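Local coordinates for cathepsin L Propeptide (Toxoplasma gondii, PDB 3F75), which belongs to the I29 propeptide inhibitor family, the small, largely helical prosegments that accompany cathepsin L-like proteins, at residues Leu53-Ile56 and His57-Gln61; Tyr46-Phe49 and Lys50-Val54. One frame throughout, in Å; residues are numbered along the deposited sequence. Where two conformers were deposited one is given.

Contact 1 (Leu53-Ile56 and His57-Gln61); sequences LVYI and HTHNQ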
loop_
_atom_site.group_PDB
_atom_site.type_symbol
_atom_site.label_atom_id
_atom_site.label_comp_id
_atom_site.label_asym_id
_atom_site.label_seq_id
_atom_site.Cartn_x
_atom_site.Cartn_y
_atom_site.Cartn_z
ATOM N N LEU B 53 -11.213 17.112 -8.655
ATOM C CA LEU B 53 -11.791 16.773 -9.951
ATOM C C LEU B 53 -11.105 17.565 -11.071
ATOM O O LEU B 53 -10.750 17.011 -12.127
ATOM C CB LEU B 53 -13.304 17.035 -9.940
ATOM C CG LEU B 53 -14.078 16.566 -11.174
ATOM C CD1 LEU B 53 -13.920 15.053 -11.355
ATOM C CD2 LEU B 53 -15.552 16.953 -11.097
ATOM N N VAL B 54 -10.911 18.860 -10.839
ATOM C CA VAL B 54 -10.248 19.716 -11.818
ATOM C C VAL B 54 -8.805 19.238 -12.004
ATOM O O VAL B 54 -8.313 19.111 -13.142
ATOM C CB VAL B 54 -10.299 21.214 -11.414
ATOM C CG1 VAL B 54 -9.348 22.033 -12.282
ATOM C CG2 VAL B 54 -11.728 21.750 -11.512
ATOM N N TYR B 55 -8.149 18.916 -10.892
ATOM C CA TYR B 55 -6.796 18.403 -10.960
ATOM C C TYR B 55 -6.674 17.154 -11.805
ATOM O O TYR B 55 -5.778 17.058 -12.627
ATOM C CB TYR B 55 -6.279 18.106 -9.559
ATOM C CG TYR B 55 -4.879 17.552 -9.560
ATOM C CD1 TYR B 55 -3.794 18.388 -9.710
ATOM C CD2 TYR B 55 -4.643 16.189 -9.414
ATOM C CE1 TYR B 55 -2.513 17.896 -9.713
ATOM C CE2 TYR B 55 -3.352 15.687 -9.391
ATOM C CZ TYR B 55 -2.299 16.542 -9.557
ATOM O OH TYR B 55 -1.012 16.074 -9.540
ATOM N N ILE B 56 -7.581 16.197 -11.584
ATOM C CA ILE B 56 -7.565 14.914 -12.261
ATOM C C ILE B 56 -7.767 15.118 -13.757
ATOM O O ILE B 56 -6.971 14.626 -14.577
ATOM C CB ILE B 56 -8.665 13.976 -11.675
ATOM C CG1 ILE B 56 -8.292 13.566 -10.250
ATOM C CG2 ILE B 56 -8.903 12.741 -12.554
ATOM C CD1 ILE B 56 -9.440 12.891 -9.481
ATOM N N HIS B 57 -8.822 15.861 -14.098
ATOM C CA HIS B 57 -9.139 16.165 -15.474
ATOM C C HIS B 57 -7.986 16.849 -16.200
ATOM O O HIS B 57 -7.640 16.471 -17.316
ATOM C CB HIS B 57 -10.369 17.053 -15.541
ATOM C CG HIS B 57 -10.699 17.510 -16.927
ATOM N ND1 HIS B 57 -11.138 16.645 -17.906
ATOM C CD2 HIS B 57 -10.671 18.737 -17.494
ATOM C CE1 HIS B 57 -11.366 17.319 -19.018
ATOM N NE2 HIS B 57 -11.087 18.591 -18.796
ATOM N N THR B 58 -7.412 17.877 -15.586
ATOM C CA THR B 58 -6.270 18.579 -16.178
ATOM C C THR B 58 -5.071 17.669 -16.377
ATOM O O THR B 58 -4.447 17.680 -17.440
ATOM C CB THR B 58 -5.839 19.750 -15.307
ATOM O OG1 THR B 58 -6.929 20.657 -15.212
ATOM C CG2 THR B 58 -4.637 20.472 -15.920
ATOM N N HIS B 59 -4.762 16.887 -15.346
ATOM C CA HIS B 59 -3.637 15.945 -15.396
ATOM C C HIS B 59 -3.777 14.985 -16.583
ATOM O O HIS B 59 -2.829 14.749 -17.344
ATOM C CB HIS B 59 -3.589 15.146 -14.083
ATOM C CG HIS B 59 -2.209 14.845 -13.596
ATOM N ND1 HIS B 59 -1.555 13.674 -13.912
ATOM C CD2 HIS B 59 -1.369 15.547 -12.794
ATOM C CE1 HIS B 59 -0.369 13.668 -13.331
ATOM N NE2 HIS B 59 -0.230 14.788 -12.641
ATOM N N ASN B 60 -4.971 14.437 -16.749
ATOM C CA ASN B 60 -5.188 13.451 -17.777
ATOM C C ASN B 60 -5.121 14.033 -19.192
ATOM O O ASN B 60 -5.081 13.268 -20.139
ATOM C CB ASN B 60 -6.527 12.716 -17.564
ATOM C CG ASN B 60 -6.490 11.749 -16.399
ATOM O OD1 ASN B 60 -5.420 11.282 -15.986
ATOM N ND2 ASN B 60 -7.674 11.431 -15.856
ATOM N N GLN B 61 -5.087 15.361 -19.335
ATOM C CA GLN B 61 -4.897 16.000 -20.661
ATOM C C GLN B 61 -3.414 16.226 -20.999
ATOM O O GLN B 61 -3.080 16.621 -22.120
ATOM C CB GLN B 61 -5.607 17.356 -20.710
ATOM C CG GLN B 61 -7.122 17.290 -20.645
ATOM C CD GLN B 61 -7.769 18.651 -20.426
ATOM O OE1 GLN B 61 -8.964 18.732 -20.154
ATOM N NE2 GLN B 61 -6.985 19.724 -20.533
#

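Contact 2 (Tyr46-Phe49 and Lys50-Val54); sequences YAIF and KNNLV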
loop_
_atom_site.group_PDB
_atom_site.type_symbol
_atom_site.label_atom_id
_atom_site.label_comp_id
_atom_site.label_asym_id
_atom_site.label_seq_id
_atom_site.Cartn_x
_atom_site.Cartn_y
_atom_site.Cartn_z
ATOM N N TYR B 46 -17.309 19.632 -0.768
ATOM C CA TYR B 46 -17.633 19.951 -2.150
ATOM C C TYR B 46 -16.488 20.735 -2.806
ATOM O O TYR B 46 -16.083 20.439 -3.949
ATOM C CB TYR B 46 -18.919 20.762 -2.195
ATOM C CG TYR B 46 -19.345 21.220 -3.576
ATOM C CD1 TYR B 46 -19.450 20.324 -4.623
ATOM C CD2 TYR B 46 -19.691 22.545 -3.813
ATOM C CE1 TYR B 46 -19.847 20.733 -5.884
ATOM C CE2 TYR B 46 -20.099 22.962 -5.064
ATOM C CZ TYR B 46 -20.172 22.042 -6.100
ATOM O OH TYR B 46 -20.577 22.427 -7.354
ATOM N N ALA B 47 -15.964 21.718 -2.075
ATOM C CA ALA B 47 -14.869 22.541 -2.584
ATOM C C ALA B 47 -13.616 21.700 -2.826
ATOM O O ALA B 47 -12.969 21.842 -3.867
ATOM C CB ALA B 47 -14.566 23.705 -1.636
ATOM N N ILE B 48 -13.295 20.810 -1.889
ATOM C CA ILE B 48 -12.133 19.912 -2.034
ATOM C C ILE B 48 -12.329 18.967 -3.215
ATOM O O ILE B 48 -11.416 18.779 -4.031
ATOM C CB ILE B 48 -11.858 19.108 -0.749
ATOM C CG1 ILE B 48 -11.453 20.062 0.369
ATOM C CG2 ILE B 48 -10.750 18.045 -0.973
ATOM C CD1 ILE B 48 -11.390 19.424 1.774
ATOM N N PHE B 49 -13.526 18.392 -3.301
ATOM C CA PHE B 49 -13.908 17.528 -4.419
ATOM C C PHE B 49 -13.742 18.216 -5.775
ATOM O O PHE B 49 -13.137 17.654 -6.694
ATOM C CB PHE B 49 -15.357 17.036 -4.265
ATOM C CG PHE B 49 -15.870 16.296 -5.479
ATOM C CD1 PHE B 49 -15.598 14.952 -5.655
ATOM C CD2 PHE B 49 -16.627 16.955 -6.450
ATOM C CE1 PHE B 49 -16.056 14.276 -6.773
ATOM C CE2 PHE B 49 -17.085 16.289 -7.555
ATOM C CZ PHE B 49 -16.804 14.947 -7.725
ATOM N N LYS B 50 -14.268 19.429 -5.896
ATOM C CA LYS B 50 -14.130 20.189 -7.131
ATOM C C LYS B 50 -12.663 20.404 -7.482
ATOM O O LYS B 50 -12.258 20.193 -8.623
ATOM C CB LYS B 50 -14.817 21.546 -7.019
ATOM C CG LYS B 50 -16.320 21.458 -7.014
ATOM C CD LYS B 50 -16.948 22.806 -7.329
ATOM C CE LYS B 50 -16.828 23.799 -6.188
ATOM N NZ LYS B 50 -17.395 25.120 -6.606
ATOM N N ASN B 51 -11.871 20.811 -6.500
ATOM C CA ASN B 51 -10.451 21.026 -6.731
ATOM C C ASN B 51 -9.740 19.767 -7.209
ATOM O O ASN B 51 -8.943 19.822 -8.163
ATOM C CB ASN B 51 -9.767 21.570 -5.480
ATOM C CG ASN B 51 -10.064 23.054 -5.250
ATOM O OD1 ASN B 51 -10.468 23.779 -6.170
ATOM N ND2 ASN B 51 -9.865 23.507 -4.019
ATOM N N ASN B 52 -10.043 18.638 -6.572
ATOM C CA ASN B 52 -9.465 17.348 -6.988
ATOM C C ASN B 52 -9.933 16.910 -8.379
ATOM O O ASN B 52 -9.151 16.381 -9.178
ATOM C CB ASN B 52 -9.811 16.243 -5.995
ATOM C CG ASN B 52 -9.126 16.404 -4.660
ATOM O OD1 ASN B 52 -8.037 16.996 -4.564
ATOM N ND2 ASN B 52 -9.755 15.857 -3.605
ATOM N N LEU B 53 -11.213 17.112 -8.655
ATOM C CA LEU B 53 -11.791 16.773 -9.951
ATOM C C LEU B 53 -11.105 17.565 -11.071
ATOM O O LEU B 53 -10.750 17.011 -12.127
ATOM C CB LEU B 53 -13.304 17.035 -9.940
ATOM C CG LEU B 53 -14.078 16.566 -11.174
ATOM C CD1 LEU B 53 -13.920 15.053 -11.355
ATOM C CD2 LEU B 53 -15.552 16.953 -11.097
ATOM N N VAL B 54 -10.911 18.860 -10.839
ATOM C CA VAL B 54 -10.248 19.716 -11.818
ATOM C C VAL B 54 -8.805 19.238 -12.004
ATOM O O VAL B 54 -8.313 19.111 -13.142
ATOM C CB VAL B 54 -10.299 21.214 -11.414
ATOM C CG1 VAL B 54 -9.348 22.033 -12.282
ATOM C CG2 VAL B 54 -11.728 21.750 -11.512
HETATM O O HOH W 1 -13.070 24.320 -5.034
#

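Contact 1 (Leu53-Ile56 and His57-Gln61)
L53 O takes the backbone N of H57 at 3.0 Å, the first of four i to i+4 backbone bonds between L53-I56 and H57-N60. The isobutyl group of L53 turns elsewhere, toward W16 and M70 and onto F21 and A24 of helix 18-32.

One residue on, the carbonyl of V54 is gripped twice. The amide N of T58 reaches V54 O at 2.9 Å, and the hydroxyl OG1 of T58 comes to the same V54 O, also at 2.9 Å, but from above the carbonyl plane, 39° out of it. With OG1 anti to T58's own carbonyl carbon (chi1 -61°), the hydroxyl is turned back toward the preceding turn, where it meets that oxygen. V54 CG1 runs alongside, 4.0 Å from T58 OG1.

Y55 and H59 lie side by side and point the same way. The far end of the phenol does the touching: Y55 OH is 3.3 Å from H59 CD2. The two rings are inclined at 44°, an oblique aromatic pair. The H59 ring stacks on Y64, while both Y55 and H59 touch L68.

I56 closes the walk. Its O accepts N60 N at 3.0 Å, and its CG2 lies 3.8 Å from the amide nitrogen ND2 of N60. That ND2 is spoken for by L68 O, a bond that ties the last turn to strand 66-68. Y55 and I56 also pack against side chains of the other protein chain, Y55 on an apolar one and I56 on an aromatic one.

This is the C-terminal part of the long helix 39-60 of the I29 fold, with i to i+4 side-chain pairs and a threonine hydroxyl bonded back to the carbonyl four residues earlier.

Contact 2 (Tyr46-Phe49 and Lys50-Val54)
K50, with the most surface buried here, lies over one face of the Y46 ring one turn earlier. The lysine chain crosses the phenol obliquely: CD comes within 3.5 Å of Y46 CZ, and K50 CE stands 3.9 Å from the ring centroid, only 24° off its normal. That is a CH-pi contact from the CE methylene. A bend at chi3 (-73°) lets the outer part of the chain follow the ring after CG has passed Y46 O at 3.2 Å. In the backbone, K50 N donates to Y46 O at 2.8 Å. The two polar ends then converge on one carboxylate oxygen, OE2 of E18, through a salt bridge from K50 NZ and a hydrogen bond with Y46 OH. Sharing that oxygen ties the ends of both side chains to helix 18-32.

F49 comes next. With CG anti to the backbone N (chi1 172°), the ring lies alongside L53, and F49 CE2 meets L53 CD2 at 3.9 Å, an apolar contact; the F49 ring also meets F25 and F28 obliquely.

A water gives a hydrogen bond to A47 O at 2.7 Å and a weak one to N51 OD1, bridging one turn of the helix. I48 CG2 touches the amide nitrogen ND2 of N52 at 3.6 Å, though that nitrogen is bonded to G74 O and L76 O.

In the fold, Y46, F49 and K50 turn this middle part of helix 39-60 toward helix 18-32. N52 looks instead to the chain between strand 66-68 and helix 78-84, and also packs on an aromatic side chain of the other protein chain.

How the contacts relate
Followed from the N terminus, the chain first runs through helix 18-32, then enters helix 39-60, where contact 2 comes before contact 1. Neither closes a loop: each joins consecutive turns of one helix. They neither nest nor cross but overlap at L53 and V54, where contact 2 ends and contact 1 begins. The centre of contact 2 lies about 5 Å from the centre of the chain, that of contact 1 about 11 Å. Contact 2 ties the helix to helix 18-32 and to the segment approaching helix 78-84. Contact 1 carries the same helix on to its C-terminal end, beside strand 66-68. Both shared residues touch helix 18-32.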